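Local coordinates for UDP-L-Rhamnose Synthase (Acanthamoeba polyphaga mimivirus, PDB 7JID), which makes UDP-L-rhamnose, probably as an NADP(H)-dependent oxidoreductase of the short-chain dehydrogenase/reductase (Rossmann-fold) type, at residues L7-K12 and D53-F58; S68-L73 and F135-S140; L104-T109 and V157-I162. All coordinates share one frame; numbering follows the deposited sequence.

Contact 1: L7-K12 and D53-F58; sequences LIFGNK and DRVMSF. With NAP (NADP nicotinamide-adenine-dinucleotide phosphate), chain D.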
loop_
_atom_site.group_PDB
_atom_site.type_symbol
_atom_site.label_atom_id
_atom_site.label_comp_id
_atom_site.label_asym_id
_atom_site.label_seq_id
_atom_site.Cartn_x
_atom_site.Cartn_y
_atom_site.Cartn_z
ATOM N N LEU A 7 15.474 18.714 7.249
ATOM C CA LEU A 7 15.844 17.287 7.266
ATOM C C LEU A 7 15.380 16.662 5.941
ATOM O O LEU A 7 14.175 16.710 5.703
ATOM C CB LEU A 7 15.179 16.607 8.460
ATOM C CG LEU A 7 15.418 15.105 8.559
ATOM C CD1 LEU A 7 16.903 14.804 8.688
ATOM C CD2 LEU A 7 14.643 14.516 9.696
ATOM N N ILE A 8 16.315 16.121 5.184
ATOM C CA ILE A 8 16.040 15.624 3.803
ATOM C C ILE A 8 16.213 14.107 3.782
ATOM O O ILE A 8 17.347 13.618 3.916
ATOM C CB ILE A 8 16.939 16.321 2.764
ATOM C CG1 ILE A 8 16.927 17.857 2.878
ATOM C CG2 ILE A 8 16.563 15.848 1.353
ATOM C CD1 ILE A 8 15.551 18.478 2.836
ATOM N N PHE A 9 15.130 13.423 3.460
ATOM C CA PHE A 9 15.117 11.981 3.134
ATOM C C PHE A 9 15.301 11.838 1.623
ATOM O O PHE A 9 14.652 12.596 0.888
ATOM C CB PHE A 9 13.791 11.362 3.557
ATOM C CG PHE A 9 13.688 11.165 5.047
ATOM C CD1 PHE A 9 14.021 9.959 5.645
ATOM C CD2 PHE A 9 13.262 12.209 5.854
ATOM C CE1 PHE A 9 13.958 9.815 7.021
ATOM C CE2 PHE A 9 13.187 12.059 7.229
ATOM C CZ PHE A 9 13.524 10.851 7.811
ATOM N N GLY A 10 16.206 10.973 1.185
ATOM C CA GLY A 10 16.569 10.861 -0.236
ATOM C C GLY A 10 17.595 11.907 -0.644
ATOM O O GLY A 10 17.714 12.240 -1.848
ATOM N N ASN A 11 18.348 12.457 0.318
ATOM C CA ASN A 11 19.248 13.586 -0.030
ATOM C C ASN A 11 20.433 13.140 -0.903
ATOM O O ASN A 11 21.067 14.029 -1.465
ATOM C CB ASN A 11 19.714 14.344 1.203
ATOM C CG ASN A 11 20.804 13.601 1.917
ATOM O OD1 ASN A 11 21.939 14.086 2.007
ATOM N ND2 ASN A 11 20.445 12.438 2.425
ATOM N N LYS A 12 20.723 11.840 -1.048
ATOM C CA LYS A 12 21.772 11.303 -1.947
ATOM C C LYS A 12 21.178 10.962 -3.304
ATOM O O LYS A 12 21.917 10.592 -4.206
ATOM C CB LYS A 12 22.401 10.033 -1.368
ATOM C CG LYS A 12 23.021 10.216 0.002
ATOM C CD LYS A 12 23.919 11.418 0.097
ATOM C CE LYS A 12 25.287 11.092 0.661
ATOM N NZ LYS A 12 26.145 10.445 -0.363
ATOM N N ASP A 53 12.963 22.227 11.189
ATOM C CA ASP A 53 11.861 23.164 10.882
ATOM C C ASP A 53 11.045 22.648 9.693
ATOM O O ASP A 53 9.857 22.931 9.627
ATOM C CB ASP A 53 12.414 24.559 10.574
ATOM C CG ASP A 53 13.201 25.131 11.749
ATOM O OD1 ASP A 53 12.559 25.355 12.765
ATOM O OD2 ASP A 53 14.433 25.239 11.642
ATOM N N ARG A 54 11.702 21.878 8.839
ATOM C CA ARG A 54 11.065 21.340 7.614
ATOM C C ARG A 54 11.610 19.940 7.403
ATOM O O ARG A 54 12.838 19.734 7.569
ATOM C CB ARG A 54 11.389 22.204 6.394
ATOM C CG ARG A 54 10.891 23.643 6.410
ATOM C CD ARG A 54 9.382 23.785 6.562
ATOM N NE ARG A 54 9.051 25.205 6.453
ATOM C CZ ARG A 54 9.036 26.054 7.496
ATOM N NH1 ARG A 54 9.317 25.602 8.708
ATOM N NH2 ARG A 54 8.795 27.342 7.303
ATOM N N VAL A 55 10.759 19.042 6.921
ATOM C CA VAL A 55 11.192 17.715 6.415
ATOM C C VAL A 55 10.794 17.623 4.937
ATOM O O VAL A 55 9.708 18.080 4.578
ATOM C CB VAL A 55 10.576 16.593 7.265
ATOM C CG1 VAL A 55 10.945 15.219 6.738
ATOM C CG2 VAL A 55 11.008 16.734 8.728
ATOM N N MET A 56 11.661 17.038 4.148
ATOM C CA MET A 56 11.312 16.759 2.725
ATOM C C MET A 56 11.625 15.311 2.397
ATOM O O MET A 56 12.611 14.766 2.883
ATOM C CB MET A 56 12.038 17.683 1.747
ATOM C CG MET A 56 12.019 19.165 2.147
ATOM S SD MET A 56 12.681 20.280 0.868
ATOM C CE MET A 56 11.185 20.470 -0.101
ATOM N N SER A 57 10.788 14.746 1.538
ATOM C CA SER A 57 10.873 13.354 1.062
ATOM C C SER A 57 11.139 13.352 -0.452
ATOM O O SER A 57 10.229 13.714 -1.232
ATOM C CB SER A 57 9.637 12.569 1.381
ATOM O OG SER A 57 9.774 11.235 0.882
ATOM N N PHE A 58 12.312 12.876 -0.830
ATOM C CA PHE A 58 12.708 12.610 -2.236
ATOM C C PHE A 58 13.028 11.143 -2.411
ATOM O O PHE A 58 14.049 10.837 -3.030
ATOM C CB PHE A 58 13.841 13.538 -2.653
ATOM C CG PHE A 58 13.501 14.983 -2.433
ATOM C CD1 PHE A 58 12.455 15.569 -3.119
ATOM C CD2 PHE A 58 14.145 15.727 -1.451
ATOM C CE1 PHE A 58 12.077 16.883 -2.892
ATOM C CE2 PHE A 58 13.788 17.053 -1.251
ATOM C CZ PHE A 58 12.739 17.614 -1.931
HETATM P PA NAP D . 16.685 8.357 -7.052
HETATM O O1A NAP D . 17.912 9.024 -7.630
HETATM O O2A NAP D . 16.570 6.866 -7.125
HETATM O O5B NAP D . 16.664 8.878 -5.557
HETATM C C5B NAP D . 15.856 8.228 -4.575
HETATM C C4B NAP D . 16.456 8.235 -3.178
HETATM O O4B NAP D . 15.539 7.728 -2.219
HETATM C C3B NAP D . 17.699 7.355 -3.171
HETATM O O3B NAP D . 18.702 8.198 -2.557
HETATM C C2B NAP D . 17.277 6.197 -2.276
HETATM O O2B NAP D . 18.353 5.844 -1.460
HETATM C C1B NAP D . 16.190 6.792 -1.383
HETATM N N9A NAP D . 15.240 5.894 -0.755
HETATM C C8A NAP D . 14.425 5.039 -1.357
HETATM N N7A NAP D . 13.658 4.411 -0.463
HETATM C C5A NAP D . 14.005 4.873 0.746
HETATM C C6A NAP D . 13.594 4.580 2.064
HETATM N N6A NAP D . 12.660 3.677 2.255
HETATM N N1A NAP D . 14.227 5.267 3.077
HETATM C C2A NAP D . 15.160 6.187 2.798
HETATM N N3A NAP D . 15.624 6.520 1.583
HETATM C C4A NAP D . 15.032 5.871 0.544
HETATM O O3 NAP D . 15.277 8.885 -7.629
HETATM P PN NAP D . 14.852 10.424 -7.928
HETATM O O1N NAP D . 14.504 10.327 -9.404
HETATM O O2N NAP D . 15.685 11.465 -7.307
HETATM O O5D NAP D . 13.420 10.431 -7.251
HETATM C C5D NAP D . 13.009 10.856 -5.959
HETATM C C4D NAP D . 11.620 10.213 -5.671
HETATM O O4D NAP D . 10.711 11.246 -5.463
HETATM C C3D NAP D . 11.156 9.471 -6.906
HETATM O O3D NAP D . 9.966 8.632 -6.653
HETATM C C2D NAP D . 11.001 10.768 -7.733
HETATM O O2D NAP D . 10.245 10.736 -8.951
HETATM C C1D NAP D . 10.343 11.716 -6.765
HETATM P P2B NAP D . 18.946 4.372 -1.473
HETATM O O1X NAP D . 19.791 4.205 -2.661
HETATM O O2X NAP D . 19.810 4.526 -0.207
HETATM O O3X NAP D . 17.880 3.276 -1.359
#

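Contact 2: S68-L73 and F135-S140; sequences STIDYL and FGSSYS. With AWU ([[(2~{R},3~{S},4~{R},5~{R})-5-[2,4-bis(oxidanylidene)pyrimidin-1-yl]-3,4-bis(oxidanyl)oxolan-2-yl]methoxy-oxidanyl-phosphoryl] [(2~{R},3~{R},4~{R},5~{R},6~{S})-6-methyl-3,4,5-tris(oxidanyl)oxan-2-yl] hydrogen phosphate), chain C.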
loop_
_atom_site.group_PDB
_atom_site.type_symbol
_atom_site.label_atom_id
_atom_site.label_comp_id
_atom_site.label_asym_id
_atom_site.label_seq_id
_atom_site.Cartn_x
_atom_site.Cartn_y
_atom_site.Cartn_z
ATOM N N SER A 68 16.715 0.352 -15.673
ATOM C CA SER A 68 16.918 1.809 -15.441
ATOM C C SER A 68 15.581 2.554 -15.331
ATOM O O SER A 68 15.599 3.804 -15.405
ATOM C CB SER A 68 17.763 2.447 -16.518
ATOM O OG SER A 68 17.234 2.163 -17.808
ATOM N N THR A 69 14.491 1.800 -15.262
ATOM C CA THR A 69 13.114 2.349 -15.310
ATOM C C THR A 69 12.244 1.650 -14.271
ATOM O O THR A 69 12.651 0.647 -13.680
ATOM C CB THR A 69 12.467 2.215 -16.698
ATOM O OG1 THR A 69 12.053 0.867 -16.853
ATOM C CG2 THR A 69 13.383 2.665 -17.821
ATOM N N ILE A 70 10.995 2.105 -14.159
ATOM C CA ILE A 70 10.001 1.491 -13.255
ATOM C C ILE A 70 9.712 0.067 -13.674
ATOM O O ILE A 70 9.075 -0.648 -12.891
ATOM C CB ILE A 70 8.717 2.329 -13.182
ATOM C CG1 ILE A 70 8.041 2.459 -14.559
ATOM C CG2 ILE A 70 9.034 3.660 -12.522
ATOM C CD1 ILE A 70 6.571 2.826 -14.503
ATOM N N ASP A 71 10.228 -0.397 -14.819
ATOM C CA ASP A 71 10.060 -1.819 -15.168
ATOM C C ASP A 71 10.674 -2.707 -14.072
ATOM O O ASP A 71 10.283 -3.877 -13.931
ATOM C CB ASP A 71 10.712 -2.095 -16.522
ATOM C CG ASP A 71 9.790 -1.789 -17.679
ATOM O OD1 ASP A 71 8.711 -1.251 -17.418
ATOM O OD2 ASP A 71 10.111 -2.252 -18.813
ATOM N N TYR A 72 11.621 -2.164 -13.321
ATOM C CA TYR A 72 12.376 -2.850 -12.248
ATOM C C TYR A 72 11.339 -3.475 -11.313
ATOM O O TYR A 72 11.537 -4.588 -10.806
ATOM C CB TYR A 72 13.280 -1.857 -11.525
ATOM C CG TYR A 72 13.836 -2.373 -10.225
ATOM C CD1 TYR A 72 13.325 -1.973 -8.998
ATOM C CD2 TYR A 72 14.881 -3.267 -10.243
ATOM C CE1 TYR A 72 13.812 -2.489 -7.807
ATOM C CE2 TYR A 72 15.396 -3.771 -9.064
ATOM C CZ TYR A 72 14.890 -3.363 -7.844
ATOM O OH TYR A 72 15.413 -3.917 -6.699
ATOM N N LEU A 73 10.240 -2.752 -11.011
ATOM C CA LEU A 73 9.264 -3.195 -9.982
ATOM C C LEU A 73 8.361 -4.323 -10.461
ATOM O O LEU A 73 7.636 -4.848 -9.627
ATOM C CB LEU A 73 8.388 -2.024 -9.513
ATOM C CG LEU A 73 9.173 -0.842 -8.961
ATOM C CD1 LEU A 73 8.290 0.390 -8.870
ATOM C CD2 LEU A 73 9.756 -1.215 -7.616
ATOM N N PHE A 135 -3.619 2.371 -14.194
ATOM C CA PHE A 135 -3.226 1.201 -13.381
ATOM C C PHE A 135 -2.275 0.306 -14.160
ATOM O O PHE A 135 -2.193 -0.862 -13.809
ATOM C CB PHE A 135 -4.468 0.491 -12.852
ATOM C CG PHE A 135 -5.468 1.404 -12.214
ATOM C CD1 PHE A 135 -5.244 1.927 -10.945
ATOM C CD2 PHE A 135 -6.689 1.685 -12.828
ATOM C CE1 PHE A 135 -6.175 2.761 -10.340
ATOM C CE2 PHE A 135 -7.619 2.531 -12.209
ATOM C CZ PHE A 135 -7.365 3.057 -10.959
ATOM N N GLY A 136 -1.592 0.840 -15.179
ATOM C CA GLY A 136 -0.855 0.009 -16.146
ATOM C C GLY A 136 0.583 -0.281 -15.793
ATOM O O GLY A 136 1.294 -0.982 -16.585
ATOM N N SER A 137 1.085 0.215 -14.658
ATOM C CA SER A 137 2.403 -0.200 -14.124
ATOM C C SER A 137 2.198 -0.444 -12.618
ATOM O O SER A 137 1.346 0.227 -11.982
ATOM C CB SER A 137 3.499 0.786 -14.381
ATOM O OG SER A 137 3.257 1.993 -13.664
ATOM N N SER A 138 3.013 -1.288 -12.019
ATOM C CA SER A 138 2.944 -1.551 -10.563
ATOM C C SER A 138 3.329 -0.281 -9.799
ATOM O O SER A 138 2.682 0.038 -8.760
ATOM C CB SER A 138 3.771 -2.742 -10.187
ATOM O OG SER A 138 3.173 -3.927 -10.733
ATOM N N TYR A 139 4.293 0.463 -10.343
ATOM C CA TYR A 139 4.710 1.798 -9.810
ATOM C C TYR A 139 3.493 2.706 -9.728
ATOM O O TYR A 139 3.173 3.317 -8.683
ATOM C CB TYR A 139 5.724 2.471 -10.718
ATOM C CG TYR A 139 6.083 3.876 -10.302
ATOM C CD1 TYR A 139 6.965 4.118 -9.252
ATOM C CD2 TYR A 139 5.592 4.961 -11.002
ATOM C CE1 TYR A 139 7.288 5.416 -8.886
ATOM C CE2 TYR A 139 5.929 6.270 -10.654
ATOM C CZ TYR A 139 6.798 6.488 -9.603
ATOM O OH TYR A 139 7.122 7.786 -9.267
ATOM N N SER A 140 2.769 2.829 -10.843
ATOM C CA SER A 140 1.667 3.800 -10.942
ATOM C C SER A 140 0.550 3.376 -9.990
ATOM O O SER A 140 -0.090 4.222 -9.329
ATOM C CB SER A 140 1.167 3.990 -12.342
ATOM O OG SER A 140 2.103 4.736 -13.106
HETATM P PA AWU C . 10.937 5.483 -18.969
HETATM O O1A AWU C . 10.548 4.053 -19.009
HETATM O O2A AWU C . 12.379 5.847 -19.277
HETATM O O3A AWU C . 10.790 6.267 -17.548
HETATM P PB AWU C . 9.784 5.876 -16.302
HETATM O O1B AWU C . 8.303 5.661 -16.699
HETATM O O2B AWU C . 10.488 4.799 -15.445
HETATM O O3B AWU C . 9.831 7.295 -15.565
HETATM C "C5'" AWU C . 8.879 8.153 -12.174
HETATM O "O5'" AWU C . 9.639 7.888 -13.338
HETATM C "C4'" AWU C . 8.112 9.451 -12.352
HETATM O "O4'" AWU C . 7.188 9.679 -11.264
HETATM C "C3'" AWU C . 7.332 9.378 -13.623
HETATM O "O3'" AWU C . 6.872 10.670 -13.919
HETATM C "C2'" AWU C . 8.180 8.971 -14.824
HETATM C "C1'" AWU C . 9.004 7.794 -14.543
HETATM N N1 AWU C . 9.938 5.543 -24.064
HETATM C C2 AWU C . 10.112 5.506 -25.436
HETATM O O2 AWU C . 9.711 6.454 -26.142
HETATM N N3 AWU C . 10.849 4.481 -25.971
HETATM C C4 AWU C . 11.278 3.434 -25.218
HETATM O O4 AWU C . 11.983 2.527 -25.796
HETATM C C5 AWU C . 11.119 3.484 -23.832
HETATM C C6 AWU C . 10.350 4.494 -23.265
HETATM C C1C AWU C . 9.162 6.649 -23.433
HETATM C C2C AWU C . 8.065 6.246 -22.448
HETATM C C3C AWU C . 8.009 7.483 -21.516
HETATM C C4C AWU C . 9.436 7.929 -21.534
HETATM C C5C AWU C . 10.219 7.656 -20.268
HETATM C "C6'" AWU C . 9.911 8.229 -11.050
HETATM O "O2'" AWU C . 9.118 10.001 -15.056
HETATM O O2C AWU C . 6.864 6.076 -23.157
HETATM O O3C AWU C . 7.254 8.526 -22.106
HETATM O O4C AWU C . 10.117 7.232 -22.569
HETATM O O5C AWU C . 10.000 6.263 -19.947
HETATM O O HOH W 1 6.237 -0.573 -12.414
#

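Contact 3: L104-T109 and V157-I162; sequences LTYLGT and VLNLRI. With NAP (NADP nicotinamide-adenine-dinucleotide phosphate), chain D.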
loop_
_atom_site.group_PDB
_atom_site.type_symbol
_atom_site.label_atom_id
_atom_site.label_comp_id
_atom_site.label_asym_id
_atom_site.label_seq_id
_atom_site.Cartn_x
_atom_site.Cartn_y
_atom_site.Cartn_z
ATOM N N LEU A 104 5.892 18.726 6.159
ATOM C CA LEU A 104 6.508 17.705 5.279
ATOM C C LEU A 104 6.178 18.060 3.835
ATOM O O LEU A 104 5.005 18.256 3.540
ATOM C CB LEU A 104 5.960 16.330 5.617
ATOM C CG LEU A 104 6.379 15.177 4.690
ATOM C CD1 LEU A 104 7.878 14.968 4.747
ATOM C CD2 LEU A 104 5.653 13.928 5.113
ATOM N N THR A 105 7.206 18.078 3.000
ATOM C CA THR A 105 7.060 18.057 1.529
ATOM C C THR A 105 7.309 16.621 1.069
ATOM O O THR A 105 8.414 16.140 1.237
ATOM C CB THR A 105 7.990 19.053 0.828
ATOM O OG1 THR A 105 7.799 20.359 1.398
ATOM C CG2 THR A 105 7.710 19.088 -0.655
ATOM N N TYR A 106 6.301 16.042 0.438
ATOM C CA TYR A 106 6.378 14.729 -0.226
ATOM C C TYR A 106 6.424 14.953 -1.742
ATOM O O TYR A 106 5.472 15.430 -2.310
ATOM C CB TYR A 106 5.215 13.833 0.203
ATOM C CG TYR A 106 5.014 12.653 -0.708
ATOM C CD1 TYR A 106 5.966 11.638 -0.775
ATOM C CD2 TYR A 106 3.867 12.552 -1.451
ATOM C CE1 TYR A 106 5.789 10.571 -1.636
ATOM C CE2 TYR A 106 3.673 11.488 -2.323
ATOM C CZ TYR A 106 4.621 10.481 -2.368
ATOM O OH TYR A 106 4.512 9.422 -3.232
ATOM N N LEU A 107 7.526 14.572 -2.375
ATOM C CA LEU A 107 7.611 14.627 -3.863
ATOM C C LEU A 107 7.006 13.350 -4.424
ATOM O O LEU A 107 7.614 12.272 -4.250
ATOM C CB LEU A 107 9.046 14.814 -4.329
ATOM C CG LEU A 107 9.161 15.262 -5.796
ATOM C CD1 LEU A 107 8.347 16.506 -6.091
ATOM C CD2 LEU A 107 10.620 15.518 -6.151
ATOM N N GLY A 108 5.755 13.447 -4.900
ATOM C CA GLY A 108 5.017 12.317 -5.482
ATOM C C GLY A 108 5.089 12.342 -6.995
ATOM O O GLY A 108 6.087 12.723 -7.596
ATOM N N THR A 109 4.009 11.888 -7.592
ATOM C CA THR A 109 3.950 11.690 -9.049
ATOM C C THR A 109 2.560 11.991 -9.583
ATOM O O THR A 109 1.560 11.650 -8.921
ATOM C CB THR A 109 4.440 10.283 -9.416
ATOM O OG1 THR A 109 4.429 10.190 -10.840
ATOM C CG2 THR A 109 3.572 9.199 -8.806
ATOM N N VAL A 157 0.791 18.024 5.088
ATOM C CA VAL A 157 1.775 17.535 4.072
ATOM C C VAL A 157 1.550 18.242 2.736
ATOM O O VAL A 157 0.388 18.340 2.299
ATOM C CB VAL A 157 1.686 16.024 3.882
ATOM C CG1 VAL A 157 2.562 15.532 2.745
ATOM C CG2 VAL A 157 2.007 15.295 5.183
ATOM N N LEU A 158 2.632 18.647 2.114
ATOM C CA LEU A 158 2.628 19.166 0.745
ATOM C C LEU A 158 2.910 17.979 -0.192
ATOM O O LEU A 158 4.055 17.500 -0.165
ATOM C CB LEU A 158 3.676 20.272 0.590
ATOM C CG LEU A 158 3.748 20.966 -0.770
ATOM C CD1 LEU A 158 2.421 21.624 -1.104
ATOM C CD2 LEU A 158 4.916 21.929 -0.775
ATOM N N ASN A 159 1.938 17.591 -1.000
ATOM C CA ASN A 159 2.023 16.452 -1.943
ATOM C C ASN A 159 2.186 17.014 -3.360
ATOM O O ASN A 159 1.204 17.434 -3.951
ATOM C CB ASN A 159 0.845 15.523 -1.712
ATOM C CG ASN A 159 0.677 14.521 -2.830
ATOM O OD1 ASN A 159 1.669 13.949 -3.267
ATOM N ND2 ASN A 159 -0.563 14.267 -3.192
ATOM N N LEU A 160 3.380 16.952 -3.900
ATOM C CA LEU A 160 3.668 17.555 -5.223
ATOM C C LEU A 160 3.714 16.446 -6.287
ATOM O O LEU A 160 4.476 15.477 -6.142
ATOM C CB LEU A 160 4.985 18.331 -5.225
ATOM C CG LEU A 160 5.008 19.512 -4.256
ATOM C CD1 LEU A 160 6.339 20.210 -4.327
ATOM C CD2 LEU A 160 3.832 20.460 -4.478
ATOM N N ARG A 161 2.819 16.518 -7.263
ATOM C CA ARG A 161 2.825 15.549 -8.381
ATOM C C ARG A 161 3.685 16.016 -9.555
ATOM O O ARG A 161 3.267 16.849 -10.394
ATOM C CB ARG A 161 1.370 15.343 -8.804
ATOM C CG ARG A 161 0.456 14.739 -7.763
ATOM C CD ARG A 161 -0.877 14.589 -8.446
ATOM N NE ARG A 161 -1.960 14.121 -7.638
ATOM C CZ ARG A 161 -3.244 14.384 -7.861
ATOM N NH1 ARG A 161 -3.590 15.248 -8.806
ATOM N NH2 ARG A 161 -4.152 13.813 -7.089
ATOM N N ILE A 162 4.942 15.547 -9.622
ATOM C CA ILE A 162 5.809 15.825 -10.797
ATOM C C ILE A 162 5.584 14.701 -11.814
ATOM O O ILE A 162 5.140 13.608 -11.422
ATOM C CB ILE A 162 7.284 15.988 -10.417
ATOM C CG1 ILE A 162 7.828 14.731 -9.732
ATOM C CG2 ILE A 162 7.461 17.256 -9.593
ATOM C CD1 ILE A 162 9.341 14.644 -9.829
HETATM P PA NAP D . 16.685 8.357 -7.052
HETATM O O1A NAP D . 17.912 9.024 -7.630
HETATM O O2A NAP D . 16.570 6.866 -7.125
HETATM O O5B NAP D . 16.664 8.878 -5.557
HETATM C C5B NAP D . 15.856 8.228 -4.575
HETATM C C4B NAP D . 16.456 8.235 -3.178
HETATM O O4B NAP D . 15.539 7.728 -2.219
HETATM C C3B NAP D . 17.699 7.355 -3.171
HETATM O O3B NAP D . 18.702 8.198 -2.557
HETATM C C2B NAP D . 17.277 6.197 -2.276
HETATM O O2B NAP D . 18.353 5.844 -1.460
HETATM C C1B NAP D . 16.190 6.792 -1.383
HETATM N N9A NAP D . 15.240 5.894 -0.755
HETATM C C8A NAP D . 14.425 5.039 -1.357
HETATM N N7A NAP D . 13.658 4.411 -0.463
HETATM C C5A NAP D . 14.005 4.873 0.746
HETATM C C6A NAP D . 13.594 4.580 2.064
HETATM N N6A NAP D . 12.660 3.677 2.255
HETATM N N1A NAP D . 14.227 5.267 3.077
HETATM C C2A NAP D . 15.160 6.187 2.798
HETATM N N3A NAP D . 15.624 6.520 1.583
HETATM C C4A NAP D . 15.032 5.871 0.544
HETATM O O3 NAP D . 15.277 8.885 -7.629
HETATM P PN NAP D . 14.852 10.424 -7.928
HETATM O O1N NAP D . 14.504 10.327 -9.404
HETATM O O2N NAP D . 15.685 11.465 -7.307
HETATM O O5D NAP D . 13.420 10.431 -7.251
HETATM C C5D NAP D . 13.009 10.856 -5.959
HETATM C C4D NAP D . 11.620 10.213 -5.671
HETATM O O4D NAP D . 10.711 11.246 -5.463
HETATM C C3D NAP D . 11.156 9.471 -6.906
HETATM O O3D NAP D . 9.966 8.632 -6.653
HETATM C C2D NAP D . 11.001 10.768 -7.733
HETATM O O2D NAP D . 10.245 10.736 -8.951
HETATM C C1D NAP D . 10.343 11.716 -6.765
HETATM P P2B NAP D . 18.946 4.372 -1.473
HETATM O O1X NAP D . 19.791 4.205 -2.661
HETATM O O2X NAP D . 19.810 4.526 -0.207
HETATM O O3X NAP D . 17.880 3.276 -1.359
HETATM O O HOH W 2 1.543 12.063 -5.377
#

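Contact 1: L7-K12 and D53-F58
R54 opens the pairing by giving its carbonyl O to the backbone N of L7, while its guanidinium turns off to the carbonyls of A206 and R207. At V55, CG1 lies anti to the backbone N (chi1 177°) and meets the edge of the F9 ring, 3.9 Å from F9 CD2; CG2 rests against L7 CB on the same face of the sheet. M56 sends its side chain to the other face beside I8, the two pointing the same way, with M56 CG 3.7 Å from I8 CD1. Its backbone is gripped twice, M56 N donating to L7 O (3.0 Å) and M56 O accepting from F9 N (2.9 Å). The paired strands 7-9 and 54-57 run parallel, 12° apart, as the first and third strands in chain order of a Rossmann-type parallel sheet, neighbours in its 2-1-3-4-5-6 order. S57 faces helix 79-99 together with F9 and V55. At F58 the strand has ended, yet its N still donates to F9 O, 2.9 Å away, from 33° outside the carbonyl plane. I8 CG2 comes in at the rim of the F58 ring, 3.7 Å from F58 CD2, and F58 O lies 3.1 Å from C5D of NADP.

Contact 2: S68-L73 and F135-S140
I70 and Y139 bring the two backbones closest, their CA atoms 6.3 Å apart, where a 3-10 turn at 70-73 meets the first turn of helix 138-150. No direct hydrogen bond joins the segments; one water does, donating to I70 O and accepting from Y139 N. Y139 and K143 fit the YxxxK motif of short-chain dehydrogenases, whose tyrosine is usually the catalytic acid-base, consistent with that role here. S137, immediately before the helix, is its N-cap; its OG accepts from S140 N at 3.0 Å. Before the 3-10 turn, T69 OG1 accepts from D71 N in an ST turn.

The side chains of I70 and Y139 cross at about a right angle. I70 CG2 sits over one face of the ring as a CH-pi contact, 4.0 Å from the ring centroid and nearest to Y139 CG at 3.7 Å. L73 CD1 approaches the edge of the ring and touches Y139 CB. I70 CD1 lies 3.5 Å from S137 OG. Y139 CG lies anti to the backbone N (chi1 174°); the far end of the ring leads away from 70-73, and its OH reaches the sugar nucleotide. The ligand touches both segments: I70 N donates to its phosphate oxygen O2B over 3.0 Å, and Y139 OH shares a 2.8 Å hydrogen bond with the rhamnose O4'.

Contact 3: L104-T109 and V157-I162
Y106 and N159 lie side by side and point the same way, ring and amide planes 25° apart, with N159 OD1 at the ring edge 3.2 Å from Y106 CD2. The polar ends then part: Y106 OH bonds to K143 NZ, while N159 ND2 is held by T213 and D147 and N159 OD1 takes a water's hydrogen at 2.8 Å. On this same face L104 runs alongside V157, its CD2 3.9 Å from V157 CG2. These are the fourth and fifth strands in chain order of the Rossmann-type parallel sheet, 104-109 and 157-162, twisted 37° against each other. Backbone bonds alternate from L158 N to L104 O through to G108 N and L160 O, the last one bent to 134° at the hydrogen. The other face carries T105 beside L158, and L107 crossing I162 at about a right angle with L107 CD1 3.7 Å from I162 CG2. L107 CG, anti to its backbone N, lies 3.9 Å from C1D of NADP. Past G108, R161 CG packs 3.5 Å from T109 O before its extended chain carries the guanidinium off to D147 and N215. T109 OG1 hydrogen-bonds O4' of the UDP-rhamnose.

Contacts 1 and 3 belong to one sheet, their centres 12 Å apart, because strands 54-57 and 103-109 are neighbours: S57 N lies 2.8 Å from T105 O, and F58 CD1 packs 3.5 Å from L107 CD2. Contact 2 stands off that sheet, its centre 24 Å from contact 1 and 19 Å from contact 3. It meets contact 3 where Y139 OH comes 3.7 Å from T109 CB, and helix 138-150 lies in the connection between the two strands of contact 3. NADP touches contacts 1 and 3 and also reaches Y139, whereas UDP-rhamnose is bound by contacts 2 and 3, so the two pockets adjoin around Y139.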